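Local coordinates for possible metal-dependent hydrolase (Veillonella parvula, PDB 3RPC), which probably hydrolyses a so far unidentified substrate at a two-zinc centre, as a member of the metallo-beta-lactamase superfamily, at residues T22-D27 / N121-R126; A67-H72 / P91-N96; Q95-K100 / V111-E116. All blocks are in the same frame, centred on the assembly; numbering follows the deposited sequence.

Contact 1 of 3, residues T22-D27 / N121-R126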
ATOM      1  N   THR A  22      15.254 -23.197  -8.411  1.00 29.77           N
ATOM      2  CA  THR A  22      13.983 -22.653  -8.862  1.00 21.51           C
ATOM      3  C   THR A  22      14.198 -21.460  -9.776  1.00 20.30           C
ATOM      4  O   THR A  22      14.898 -20.516  -9.411  1.00 23.83           O
ATOM      5  CB  THR A  22      13.111 -22.221  -7.669  1.00 22.63           C
ATOM      6  OG1 THR A  22      12.726 -23.384  -6.926  1.00 26.75           O
ATOM      7  CG2 THR A  22      11.863 -21.492  -8.149  1.00 23.87           C
ATOM      8  N   THR A  23      13.600 -21.504 -10.964  1.00 17.73           N
ATOM      9  CA  THR A  23      13.666 -20.365 -11.865  1.00 19.06           C
ATOM     10  C   THR A  23      12.285 -19.738 -12.042  1.00 19.41           C
ATOM     11  O   THR A  23      11.352 -20.395 -12.492  1.00 19.26           O
ATOM     12  CB  THR A  23      14.242 -20.763 -13.228  1.00 19.49           C
ATOM     13  OG1 THR A  23      15.607 -21.175 -13.067  1.00 21.23           O
ATOM     14  CG2 THR A  23      14.191 -19.595 -14.204  1.00 21.43           C
ATOM     15  N   PHE A  24      12.175 -18.458 -11.691  1.00 16.92           N
ATOM     16  CA  PHE A  24      10.956 -17.695 -11.857  1.00 16.68           C
ATOM     17  C   PHE A  24      11.003 -16.894 -13.147  1.00 17.99           C
ATOM     18  O   PHE A  24      11.915 -16.084 -13.345  1.00 17.88           O
ATOM     19  CB  PHE A  24      10.793 -16.695 -10.702  1.00 16.13           C
ATOM     20  CG  PHE A  24      10.692 -17.329  -9.344  1.00 16.33           C
ATOM     21  CD1 PHE A  24       9.471 -17.799  -8.870  1.00 18.42           C
ATOM     22  CD2 PHE A  24      11.809 -17.442  -8.529  1.00 18.25           C
ATOM     23  CE1 PHE A  24       9.367 -18.373  -7.610  1.00 18.06           C
ATOM     24  CE2 PHE A  24      11.715 -18.018  -7.259  1.00 18.31           C
ATOM     25  CZ  PHE A  24      10.491 -18.478  -6.801  1.00 19.42           C
ATOM     26  N   LEU A  25      10.011 -17.100 -14.008  1.00 16.97           N
ATOM     27  CA  LEU A  25       9.793 -16.208 -15.140  1.00 15.83           C
ATOM     28  C   LEU A  25       8.959 -15.032 -14.641  1.00 15.30           C
ATOM     29  O   LEU A  25       7.825 -15.207 -14.186  1.00 16.92           O
ATOM     30  CB  LEU A  25       9.077 -16.957 -16.276  1.00 16.62           C
ATOM     31  CG  LEU A  25       8.676 -16.114 -17.487  1.00 15.63           C
ATOM     32  CD1 LEU A  25       9.900 -15.542 -18.174  1.00 17.15           C
ATOM     33  CD2 LEU A  25       7.852 -16.941 -18.488  1.00 16.80           C
ATOM     34  N   ILE A  26       9.549 -13.844 -14.717  1.00 15.17           N
ATOM     35  CA  ILE A  26       8.932 -12.633 -14.187  1.00 14.99           C
ATOM     36  C   ILE A  26       8.279 -11.806 -15.293  1.00 15.81           C
ATOM     37  O   ILE A  26       8.895 -11.544 -16.330  1.00 15.76           O
ATOM     38  CB  ILE A  26       9.987 -11.790 -13.460  1.00 15.73           C
ATOM     39  CG1 ILE A  26      10.432 -12.508 -12.184  1.00 18.48           C
ATOM     40  CG2 ILE A  26       9.444 -10.398 -13.128  1.00 15.43           C
ATOM     41  CD1 ILE A  26      11.699 -11.940 -11.567  1.00 19.53           C
ATOM     42  N   ASP A  27       7.019 -11.432 -15.060  1.00 15.69           N
ATOM     43  CA  ASP A  27       6.283 -10.477 -15.889  1.00 14.62           C
ATOM     44  C   ASP A  27       6.486 -10.689 -17.393  1.00 15.09           C
ATOM     45  O   ASP A  27       6.961  -9.792 -18.094  1.00 15.53           O
ATOM     46  CB  ASP A  27       6.649  -9.042 -15.478  1.00 15.14           C
ATOM     47  CG  ASP A  27       6.061  -8.658 -14.123  1.00 17.65           C
ATOM     48  OD1 ASP A  27       5.472  -9.524 -13.455  1.00 16.52           O
ATOM     49  OD2 ASP A  27       6.208  -7.486 -13.714  1.00 16.05           O
ATOM     50  N   ASN A 121       9.299 -24.059  -2.730  1.00 19.21           N
ATOM     51  CA  ASN A 121      10.584 -24.730  -2.864  1.00 20.19           C
ATOM     52  C   ASN A 121      11.693 -24.099  -2.023  1.00 21.01           C
ATOM     53  O   ASN A 121      12.838 -23.985  -2.471  1.00 24.66           O
ATOM     54  CB  ASN A 121      11.005 -24.794  -4.336  1.00 23.50           C
ATOM     55  CG  ASN A 121      10.044 -25.602  -5.182  1.00 32.24           C
ATOM     56  OD1 ASN A 121       9.326 -26.464  -4.678  1.00 35.92           O
ATOM     57  ND2 ASN A 121      10.035 -25.332  -6.484  1.00 41.02           N
ATOM     58  N   GLY A 122      11.347 -23.709  -0.802  1.00 21.18           N
ATOM     59  CA  GLY A 122      12.309 -23.162   0.137  1.00 21.50           C
ATOM     60  C   GLY A 122      12.519 -21.668  -0.017  1.00 26.75           C
ATOM     61  O   GLY A 122      13.278 -21.066   0.736  1.00 26.29           O
ATOM     62  N   ILE A 123      11.847 -21.072  -0.995  1.00 21.77           N
ATOM     63  CA  ILE A 123      11.974 -19.642  -1.246  1.00 19.30           C
ATOM     64  C   ILE A 123      10.738 -18.925  -0.744  1.00 20.24           C
ATOM     65  O   ILE A 123       9.613 -19.333  -1.047  1.00 22.04           O
ATOM     66  CB  ILE A 123      12.128 -19.357  -2.746  1.00 18.23           C
ATOM     67  CG1 ILE A 123      13.358 -20.083  -3.287  1.00 23.51           C
ATOM     68  CG2 ILE A 123      12.212 -17.841  -3.007  1.00 20.42           C
ATOM     69  CD1 ILE A 123      13.277 -20.387  -4.748  1.00 26.04           C
ATOM     70  N   THR A 124      10.942 -17.859   0.024  1.00 20.18           N
ATOM     71  CA  THR A 124       9.823 -17.071   0.521  1.00 17.45           C
ATOM     72  C   THR A 124       9.595 -15.875  -0.396  1.00 18.81           C
ATOM     73  O   THR A 124      10.527 -15.125  -0.693  1.00 20.39           O
ATOM     74  CB  THR A 124      10.073 -16.588   1.966  1.00 19.78           C
ATOM     75  OG1 THR A 124      10.259 -17.731   2.816  1.00 23.32           O
ATOM     76  CG2 THR A 124       8.890 -15.786   2.467  1.00 23.14           C
ATOM     77  N   LEU A 125       8.362 -15.716  -0.856  1.00 16.93           N
ATOM     78  CA  LEU A 125       7.982 -14.592  -1.701  1.00 15.66           C
ATOM     79  C   LEU A 125       7.088 -13.680  -0.886  1.00 16.64           C
ATOM     80  O   LEU A 125       6.041 -14.106  -0.407  1.00 19.67           O
ATOM     81  CB  LEU A 125       7.217 -15.056  -2.946  1.00 17.88           C
ATOM     82  CG  LEU A 125       7.953 -15.877  -4.010  1.00 17.46           C
ATOM     83  CD1 LEU A 125       8.067 -17.335  -3.599  1.00 17.24           C
ATOM     84  CD2 LEU A 125       7.247 -15.792  -5.363  1.00 21.32           C
ATOM     85  N   ARG A 126       7.497 -12.424  -0.735  1.00 17.07           N
ATOM     86  CA  ARG A 126       6.729 -11.485   0.071  1.00 17.17           C
ATOM     87  C   ARG A 126       6.232 -10.354  -0.808  1.00 16.51           C
ATOM     88  O   ARG A 126       7.008  -9.738  -1.540  1.00 18.81           O
ATOM     89  CB  ARG A 126       7.591 -10.885   1.180  1.00 18.79           C
ATOM     90  CG  ARG A 126       8.346 -11.865   2.035  1.00 20.46           C
ATOM     91  CD  ARG A 126       9.012 -11.116   3.199  1.00 25.64           C
ATOM     92  NE  ARG A 126       9.783 -12.000   4.067  1.00 24.74           N
ATOM     93  CZ  ARG A 126       9.256 -12.741   5.037  1.00 36.22           C
ATOM     94  NH1 ARG A 126       7.951 -12.706   5.269  1.00 30.91           N
ATOM     95  NH2 ARG A 126      10.037 -13.524   5.773  1.00 42.10           N
TER
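Phe24 and Ile123 meet tip to tip in the layer between two beta sheets, with Phe24 CE2 3.8 Å from Ile123 CD1. The strand axes run 10.9 Å apart at their closest, with 25° between their directions, a spacing that side chains must fill and that rules out backbone pairing. The Phe24 ring reaches across with its outer half. Leu125 comes from the other strand to the far side of the rim, its CD2 4.0 Å from Phe24 CE1, so that CE1 and CE2 each have an aliphatic neighbour, and both methyls approach the ring obliquely. From its own strand, Thr22 lays CG2 over one ring face, 3.5 Å above the plane and offset toward the rim. Thr22 OG1 stands anti to its carbonyl carbon (chi1 -67°) and turns to Asn121, while CG2 is anti to the backbone N. Packing is tightest where Ile123 CD1 presses on Thr22 CB at 3.5 Å, closer than usual for two carbons. Thr22, Phe24, Ile123 and Leu125 are all buried; the loose side is the turn at Asn121 and Gly122, both exposed. There Asn121 ND2 gives Thr22 OG1 only a weak hydrogen bond of 3.4 Å, bent to 153° at the hydrogen. Strand 22-26 lies between strands 14-19 and 67-69 in one sheet, and strand 123-128 between 117-120 and 152-156 in the other; Phe120 and Phe155 add further aromatic packing around Phe24, and Ala67 and Val69 flank it from the neighbouring strand.

Contact 2 of 3, residues A67-H72 / P91-N96; sequences AVVVTH and PIFVQN. With ZN (zinc ion), chain E.
The beta-alpha-beta unit of strand 67-69, helix 80-85 and strand 92-94 pairs its two strands in parallel here. Three backbone bonds set the register: Val68 N to Pro91 O (2.8 Å), Phe93 N to Val68 O (2.7 Å) and Val70 N to Phe93 O (2.9 Å), all within 13° of straight at the hydrogen. Val68 and Ile92 lie side by side on one face, where Ile92 CD1 is 3.6 Å from Val68 CB. On the face carrying Val69 and Phe93, the Phe93 ring receives Ala67 CB at its edge, in plane, 3.9 Å from CE2. Beyond, a water donates to Val70 O and accepts from Gln95 N. His72 NE2 binds zinc at 2.2 Å; ND1, on the ring edge, donates in plane to Thr71 OG1 (3.0 Å), itself bonded to Asp27 OD2, which restrains the ring's rotation. Gln95 CG sits between its backbone N and carbonyl carbon (chi1 72°), starting an extended chain whose NE2 packs 3.6 Å from His72 CB and bonds Asp99 OD2 and the backbone O of Asp149. His74, His132, Asp168 and a water complete the site, and His72 opens the HxHxDH motif that follows this strand in the metallo-beta-lactamase fold.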
ATOM      1  N   ALA A  67       8.283 -21.602 -12.225  1.00 18.40           N
ATOM      2  CA  ALA A  67       7.094 -20.864 -11.812  1.00 17.72           C
ATOM      3  C   ALA A  67       7.108 -19.510 -12.481  1.00 17.33           C
ATOM      4  O   ALA A  67       8.135 -19.089 -13.006  1.00 17.71           O
ATOM      5  CB  ALA A  67       7.049 -20.708 -10.295  1.00 19.02           C
ATOM      6  N   VAL A  68       5.958 -18.853 -12.485  1.00 15.27           N
ATOM      7  CA  VAL A  68       5.844 -17.528 -13.076  1.00 14.65           C
ATOM      8  C   VAL A  68       5.391 -16.555 -11.992  1.00 15.22           C
ATOM      9  O   VAL A  68       4.587 -16.901 -11.129  1.00 15.95           O
ATOM     10  CB  VAL A  68       4.821 -17.536 -14.228  1.00 14.52           C
ATOM     11  CG1 VAL A  68       4.808 -16.204 -14.942  1.00 17.25           C
ATOM     12  CG2 VAL A  68       5.146 -18.641 -15.225  1.00 17.67           C
ATOM     13  N   VAL A  69       5.942 -15.346 -12.025  1.00 16.14           N
ATOM     14  CA  VAL A  69       5.519 -14.280 -11.116  1.00 16.46           C
ATOM     15  C   VAL A  69       4.983 -13.157 -11.983  1.00 14.92           C
ATOM     16  O   VAL A  69       5.678 -12.672 -12.866  1.00 16.35           O
ATOM     17  CB  VAL A  69       6.696 -13.745 -10.275  1.00 15.94           C
ATOM     18  CG1 VAL A  69       6.278 -12.497  -9.482  1.00 17.28           C
ATOM     19  CG2 VAL A  69       7.206 -14.832  -9.343  1.00 18.74           C
ATOM     20  N   VAL A  70       3.736 -12.770 -11.740  1.00 14.46           N
ATOM     21  CA  VAL A  70       3.077 -11.733 -12.518  1.00 16.41           C
ATOM     22  C   VAL A  70       2.699 -10.612 -11.556  1.00 16.92           C
ATOM     23  O   VAL A  70       1.764 -10.750 -10.762  1.00 16.32           O
ATOM     24  CB  VAL A  70       1.822 -12.299 -13.217  1.00 15.43           C
ATOM     25  CG1 VAL A  70       1.166 -11.247 -14.094  1.00 18.80           C
ATOM     26  CG2 VAL A  70       2.196 -13.526 -14.054  1.00 16.72           C
ATOM     27  N   THR A  71       3.441  -9.505 -11.610  1.00 14.82           N
ATOM     28  CA  THR A  71       3.236  -8.433 -10.634  1.00 13.17           C
ATOM     29  C   THR A  71       1.927  -7.683 -10.849  1.00 16.94           C
ATOM     30  O   THR A  71       1.369  -7.109  -9.905  1.00 15.92           O
ATOM     31  CB  THR A  71       4.398  -7.426 -10.604  1.00 13.48           C
ATOM     32  OG1 THR A  71       4.491  -6.747 -11.868  1.00 14.94           O
ATOM     33  CG2 THR A  71       5.707  -8.127 -10.270  1.00 13.87           C
ATOM     34  N   HIS A  72       1.465  -7.682 -12.093  1.00 14.68           N
ATOM     35  CA  HIS A  72       0.190  -7.089 -12.491  1.00 15.47           C
ATOM     36  C   HIS A  72      -0.053  -7.449 -13.943  1.00 15.07           C
ATOM     37  O   HIS A  72       0.855  -7.938 -14.614  1.00 15.48           O
ATOM     38  CB  HIS A  72       0.129  -5.562 -12.247  1.00 15.38           C
ATOM     39  CG  HIS A  72       1.093  -4.743 -13.063  1.00 13.17           C
ATOM     40  ND1 HIS A  72       2.452  -4.978 -13.092  1.00 16.06           N
ATOM     41  CD2 HIS A  72       0.889  -3.641 -13.828  1.00 16.13           C
ATOM     42  CE1 HIS A  72       3.043  -4.058 -13.839  1.00 18.30           C
ATOM     43  NE2 HIS A  72       2.116  -3.245 -14.310  1.00 16.13           N
ATOM     44  N   PRO A  91       2.990 -23.111 -11.722  1.00 17.94           N
ATOM     45  CA  PRO A  91       2.471 -22.188 -10.704  1.00 19.25           C
ATOM     46  C   PRO A  91       2.659 -20.735 -11.149  1.00 17.92           C
ATOM     47  O   PRO A  91       3.746 -20.363 -11.592  1.00 17.92           O
ATOM     48  CB  PRO A  91       3.351 -22.478  -9.481  1.00 19.36           C
ATOM     49  CG  PRO A  91       3.862 -23.868  -9.714  1.00 20.65           C
ATOM     50  CD  PRO A  91       4.061 -23.970 -11.196  1.00 21.45           C
ATOM     51  N   ILE A  92       1.601 -19.937 -11.025  1.00 16.97           N
ATOM     52  CA  ILE A  92       1.632 -18.514 -11.356  1.00 16.28           C
ATOM     53  C   ILE A  92       1.331 -17.734 -10.087  1.00 18.33           C
ATOM     54  O   ILE A  92       0.274 -17.909  -9.497  1.00 18.26           O
ATOM     55  CB  ILE A  92       0.551 -18.147 -12.393  1.00 17.58           C
ATOM     56  CG1 ILE A  92       0.463 -19.203 -13.509  1.00 17.26           C
ATOM     57  CG2 ILE A  92       0.786 -16.741 -12.946  1.00 16.73           C
ATOM     58  CD1 ILE A  92       1.746 -19.373 -14.330  1.00 17.60           C
ATOM     59  N   PHE A  93       2.253 -16.865  -9.684  1.00 16.82           N
ATOM     60  CA  PHE A  93       2.079 -16.064  -8.480  1.00 16.30           C
ATOM     61  C   PHE A  93       1.548 -14.702  -8.889  1.00 16.44           C
ATOM     62  O   PHE A  93       2.081 -14.081  -9.800  1.00 17.26           O
ATOM     63  CB  PHE A  93       3.419 -15.922  -7.753  1.00 15.63           C
ATOM     64  CG  PHE A  93       3.883 -17.205  -7.120  1.00 14.48           C
ATOM     65  CD1 PHE A  93       3.469 -17.545  -5.846  1.00 17.60           C
ATOM     66  CD2 PHE A  93       4.732 -18.060  -7.800  1.00 15.18           C
ATOM     67  CE1 PHE A  93       3.876 -18.732  -5.259  1.00 16.88           C
ATOM     68  CE2 PHE A  93       5.149 -19.255  -7.218  1.00 16.65           C
ATOM     69  CZ  PHE A  93       4.725 -19.585  -5.944  1.00 18.29           C
ATOM     70  N   VAL A  94       0.489 -14.259  -8.223  1.00 15.06           N
ATOM     71  CA  VAL A  94      -0.189 -13.022  -8.587  1.00 16.11           C
ATOM     72  C   VAL A  94      -0.473 -12.172  -7.349  1.00 17.03           C
ATOM     73  O   VAL A  94      -0.283 -12.623  -6.221  1.00 17.54           O
ATOM     74  CB  VAL A  94      -1.509 -13.311  -9.340  1.00 17.08           C
ATOM     75  CG1 VAL A  94      -1.241 -14.136 -10.600  1.00 16.65           C
ATOM     76  CG2 VAL A  94      -2.515 -14.020  -8.424  1.00 18.95           C
ATOM     77  N   GLN A  95      -0.905 -10.929  -7.562  1.00 15.18           N
ATOM     78  CA  GLN A  95      -1.028  -9.964  -6.458  1.00 15.35           C
ATOM     79  C   GLN A  95      -2.368  -9.937  -5.733  1.00 19.91           C
ATOM     80  O   GLN A  95      -2.446  -9.483  -4.596  1.00 19.85           O
ATOM     81  CB  GLN A  95      -0.721  -8.539  -6.958  1.00 14.89           C
ATOM     82  CG  GLN A  95      -1.814  -7.969  -7.838  1.00 16.99           C
ATOM     83  CD  GLN A  95      -1.530  -6.558  -8.330  1.00 14.66           C
ATOM     84  OE1 GLN A  95      -0.868  -5.762  -7.655  1.00 15.96           O
ATOM     85  NE2 GLN A  95      -2.053  -6.237  -9.503  1.00 15.74           N
ATOM     86  N   ASN A  96      -3.428 -10.411  -6.379  1.00 14.81           N
ATOM     87  CA  ASN A  96      -4.758 -10.246  -5.817  1.00 15.05           C
ATOM     88  C   ASN A  96      -5.758 -11.173  -6.501  1.00 17.01           C
ATOM     89  O   ASN A  96      -5.417 -11.872  -7.458  1.00 17.65           O
ATOM     90  CB  ASN A  96      -5.211  -8.774  -5.866  1.00 16.16           C
ATOM     91  CG  ASN A  96      -5.355  -8.236  -7.284  1.00 17.85           C
ATOM     92  OD1 ASN A  96      -5.527  -8.992  -8.240  1.00 17.66           O
ATOM     93  ND2 ASN A  96      -5.273  -6.912  -7.425  1.00 19.78           N
TER
HETATM   94 ZN    ZN E 301       2.283  -1.301 -15.420  0.66 17.63          ZN
HETATM   95  O   HOH W   1      -0.899 -10.226 -10.295  1.00 19.98           O
HETATM   96  O   HOH W   2       2.968  -1.367 -17.301  1.00 22.04           O

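Contact 3 of 3, residues Q95-K100 / V111-E116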
ATOM      1  N   GLN A  95      -0.905 -10.929  -7.562  1.00 15.18           N
ATOM      2  CA  GLN A  95      -1.028  -9.964  -6.458  1.00 15.35           C
ATOM      3  C   GLN A  95      -2.368  -9.937  -5.733  1.00 19.91           C
ATOM      4  O   GLN A  95      -2.446  -9.483  -4.596  1.00 19.85           O
ATOM      5  CB  GLN A  95      -0.721  -8.539  -6.958  1.00 14.89           C
ATOM      6  CG  GLN A  95      -1.814  -7.969  -7.838  1.00 16.99           C
ATOM      7  CD  GLN A  95      -1.530  -6.558  -8.330  1.00 14.66           C
ATOM      8  OE1 GLN A  95      -0.868  -5.762  -7.655  1.00 15.96           O
ATOM      9  NE2 GLN A  95      -2.053  -6.237  -9.503  1.00 15.74           N
ATOM     10  N   ASN A  96      -3.428 -10.411  -6.379  1.00 14.81           N
ATOM     11  CA  ASN A  96      -4.758 -10.246  -5.817  1.00 15.05           C
ATOM     12  C   ASN A  96      -5.758 -11.173  -6.501  1.00 17.01           C
ATOM     13  O   ASN A  96      -5.417 -11.872  -7.458  1.00 17.65           O
ATOM     14  CB  ASN A  96      -5.211  -8.774  -5.866  1.00 16.16           C
ATOM     15  CG  ASN A  96      -5.355  -8.236  -7.284  1.00 17.85           C
ATOM     16  OD1 ASN A  96      -5.527  -8.992  -8.240  1.00 17.66           O
ATOM     17  ND2 ASN A  96      -5.273  -6.912  -7.425  1.00 19.78           N
ATOM     18  N   THR A  97      -6.982 -11.180  -5.991  1.00 18.04           N
ATOM     19  CA  THR A  97      -8.012 -12.073  -6.510  1.00 19.02           C
ATOM     20  C   THR A  97      -8.393 -11.736  -7.955  1.00 18.48           C
ATOM     21  O   THR A  97      -8.636 -12.640  -8.756  1.00 20.53           O
ATOM     22  CB  THR A  97      -9.254 -12.050  -5.610  1.00 22.58           C
ATOM     23  OG1 THR A  97      -8.881 -12.510  -4.307  1.00 23.48           O
ATOM     24  CG2 THR A  97     -10.342 -12.966  -6.180  1.00 22.60           C
ATOM     25  N   ALA A  98      -8.450 -10.451  -8.291  1.00 18.19           N
ATOM     26  CA  ALA A  98      -8.842 -10.060  -9.646  1.00 18.74           C
ATOM     27  C   ALA A  98      -7.880 -10.633 -10.682  1.00 19.95           C
ATOM     28  O   ALA A  98      -8.300 -11.152 -11.722  1.00 19.55           O
ATOM     29  CB  ALA A  98      -8.917  -8.547  -9.769  1.00 18.60           C
ATOM     30  N   ASP A  99      -6.588 -10.548 -10.389  1.00 18.24           N
ATOM     31  CA  ASP A  99      -5.581 -11.083 -11.296  1.00 19.03           C
ATOM     32  C   ASP A  99      -5.656 -12.609 -11.325  1.00 19.25           C
ATOM     33  O   ASP A  99      -5.481 -13.210 -12.383  1.00 18.83           O
ATOM     34  CB  ASP A  99      -4.174 -10.597 -10.920  1.00 19.33           C
ATOM     35  CG  ASP A  99      -3.941  -9.128 -11.278  1.00 21.28           C
ATOM     36  OD1 ASP A  99      -4.897  -8.430 -11.691  1.00 27.69           O
ATOM     37  OD2 ASP A  99      -2.796  -8.661 -11.114  1.00 19.01           O
ATOM     38  N   LYS A 100      -5.908 -13.237 -10.180  1.00 19.20           N
ATOM     39  CA  LYS A 100      -6.070 -14.689 -10.162  1.00 17.81           C
ATOM     40  C   LYS A 100      -7.247 -15.091 -11.040  1.00 20.94           C
ATOM     41  O   LYS A 100      -7.150 -16.030 -11.830  1.00 21.23           O
ATOM     42  CB  LYS A 100      -6.251 -15.246  -8.741  1.00 17.83           C
ATOM     43  CG  LYS A 100      -6.634 -16.731  -8.750  1.00 20.83           C
ATOM     44  CD  LYS A 100      -6.369 -17.400  -7.424  1.00 23.29           C
ATOM     45  CE  LYS A 100      -6.819 -18.866  -7.471  1.00 24.88           C
ATOM     46  NZ  LYS A 100      -6.388 -19.616  -6.262  1.00 34.25           N
ATOM     47  N   VAL A 111      -2.866 -21.042  -9.877  1.00 18.60           N
ATOM     48  CA  VAL A 111      -2.608 -19.617  -9.678  1.00 17.88           C
ATOM     49  C   VAL A 111      -2.692 -19.299  -8.184  1.00 20.33           C
ATOM     50  O   VAL A 111      -3.669 -19.656  -7.521  1.00 22.79           O
ATOM     51  CB  VAL A 111      -3.611 -18.760 -10.472  1.00 19.41           C
ATOM     52  CG1 VAL A 111      -3.275 -17.274 -10.327  1.00 20.97           C
ATOM     53  CG2 VAL A 111      -3.598 -19.176 -11.948  1.00 21.36           C
ATOM     54  N   ARG A 112      -1.672 -18.620  -7.658  1.00 17.70           N
ATOM     55  CA  ARG A 112      -1.519 -18.438  -6.220  1.00 18.67           C
ATOM     56  C   ARG A 112      -1.381 -16.961  -5.893  1.00 16.39           C
ATOM     57  O   ARG A 112      -0.463 -16.302  -6.362  1.00 18.70           O
ATOM     58  CB  ARG A 112      -0.272 -19.184  -5.722  1.00 20.09           C
ATOM     59  CG  ARG A 112      -0.206 -20.661  -6.160  1.00 20.19           C
ATOM     60  CD  ARG A 112       1.014 -21.390  -5.573  1.00 19.23           C
ATOM     61  NE  ARG A 112       1.134 -22.733  -6.140  1.00 19.95           N
ATOM     62  CZ  ARG A 112       2.068 -23.620  -5.813  1.00 20.80           C
ATOM     63  NH1 ARG A 112       2.974 -23.345  -4.888  1.00 20.71           N
ATOM     64  NH2 ARG A 112       2.080 -24.806  -6.408  1.00 21.87           N
ATOM     65  N   ILE A 113      -2.296 -16.462  -5.068  1.00 17.42           N
ATOM     66  CA  ILE A 113      -2.274 -15.070  -4.640  1.00 16.18           C
ATOM     67  C   ILE A 113      -1.306 -14.882  -3.485  1.00 17.76           C
ATOM     68  O   ILE A 113      -1.407 -15.571  -2.461  1.00 19.06           O
ATOM     69  CB  ILE A 113      -3.663 -14.617  -4.150  1.00 16.40           C
ATOM     70  CG1 ILE A 113      -4.696 -14.785  -5.263  1.00 19.75           C
ATOM     71  CG2 ILE A 113      -3.603 -13.157  -3.695  1.00 17.84           C
ATOM     72  CD1 ILE A 113      -6.142 -14.708  -4.777  1.00 22.60           C
ATOM     73  N   ILE A 114      -0.365 -13.952  -3.644  1.00 15.26           N
ATOM     74  CA  ILE A 114       0.489 -13.593  -2.519  1.00 16.40           C
ATOM     75  C   ILE A 114      -0.239 -12.550  -1.682  1.00 18.23           C
ATOM     76  O   ILE A 114      -0.170 -11.362  -1.963  1.00 19.85           O
ATOM     77  CB  ILE A 114       1.861 -13.031  -2.963  1.00 16.56           C
ATOM     78  CG1 ILE A 114       2.505 -13.922  -4.027  1.00 19.39           C
ATOM     79  CG2 ILE A 114       2.785 -12.889  -1.763  1.00 20.02           C
ATOM     80  CD1 ILE A 114       3.889 -13.427  -4.470  1.00 20.20           C
ATOM     81  N   PHE A 115      -0.955 -12.994  -0.658  1.00 20.73           N
ATOM     82  CA  PHE A 115      -1.655 -12.057   0.213  1.00 23.14           C
ATOM     83  C   PHE A 115      -0.675 -11.296   1.096  1.00 20.48           C
ATOM     84  O   PHE A 115      -0.794 -10.078   1.270  1.00 24.05           O
ATOM     85  CB  PHE A 115      -2.678 -12.795   1.080  1.00 21.07           C
ATOM     86  CG  PHE A 115      -3.818 -13.389   0.303  1.00 19.16           C
ATOM     87  CD1 PHE A 115      -4.807 -12.583  -0.229  1.00 21.90           C
ATOM     88  CD2 PHE A 115      -3.902 -14.761   0.112  1.00 23.25           C
ATOM     89  CE1 PHE A 115      -5.863 -13.129  -0.937  1.00 24.51           C
ATOM     90  CE2 PHE A 115      -4.958 -15.315  -0.596  1.00 26.85           C
ATOM     91  CZ  PHE A 115      -5.937 -14.495  -1.122  1.00 27.46           C
ATOM     92  N   GLU A 116       0.271 -12.027   1.675  1.00 21.22           N
ATOM     93  CA  GLU A 116       1.355 -11.450   2.462  1.00 20.89           C
ATOM     94  C   GLU A 116       2.659 -12.080   2.007  1.00 19.20           C
ATOM     95  O   GLU A 116       3.515 -11.409   1.438  1.00 19.20           O
ATOM     96  CB  GLU A 116       1.179 -11.730   3.949  1.00 26.34           C
ATOM     97  CG  GLU A 116       0.082 -10.969   4.630  1.00 30.16           C
ATOM     98  CD  GLU A 116       0.072 -11.238   6.122  1.00 38.77           C
ATOM     99  OE1 GLU A 116       0.610 -12.289   6.537  1.00 38.05           O
ATOM    100  OE2 GLU A 116      -0.462 -10.405   6.878  1.00 31.20           O
TER
HETATM  101  O   HOH W   3      -4.583 -18.298  -3.958  1.00 21.57           O
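The start of helix 97-105 lies against strand 111-113, with CA atoms 5.6 Å apart at Asn96 and Ile113 and 6.0 Å apart at Lys100 and Val111. Ile113 fills the angle between them: its CD1 reaches the helix's first turn, 3.5 Å from Thr97 OG1, while CG1 and CG2 pack on the backbone of Asn96. Lys100 crosses Ile113 at about a right angle, bringing CD 3.8 Å from Ile113 CD1, and slides past Val111 in the opposite direction, with CG 3.8 Å from Val111 CG1. CG of Lys100 stands anti to the backbone N (chi1 171°), and the chain beyond it is extended, carrying NZ to Val111 O at 3.0 Å, where it donates nearly along the C=O axis (160°). A water accepts from both Lys100 NZ and Ile113 N. The helix start has its own fastening, an N-cap in which Asn96 OD1 accepts from Asp99 N (2.9 Å). Thr97 OG1 bonds Glu116 of the second subunit, and Phe115 meets Phe115 of that subunit, placing this corner of the fold at the dimer interface. The chemistry thus divides in two: the aliphatic stem of Lys100 packs on Val111 and Ile113, while its ammonium, probably charged, grips a main-chain carbonyl and one water. Lys100 thus contributes both apolar packing and a polar bond between helix and strand.

In the fold
Contacts 2 and 3 share Gln95 and Asn96, their centres about 7 Å apart; strand 92-94 of contact 2 pairs with segment 111-116 of contact 3, through Ile92 O to Arg112 N (2.8 Å) and Val94 O to Ile114 N (2.9 Å). The centre of contact 1 is about 9 Å from that of contact 2; it continues the same sheet through strand 22-26, and it alone of the three joins that sheet to strand 123-128 of the other. Asp27 reaches the zinc site: OD2 lies 2.6 Å from Thr71 OG1, a probable hydrogen bond, and also bonds His77, a ligand of the second zinc. Contact 3 approaches the site through Asp99 OD2, 3.6 Å from His72 CA.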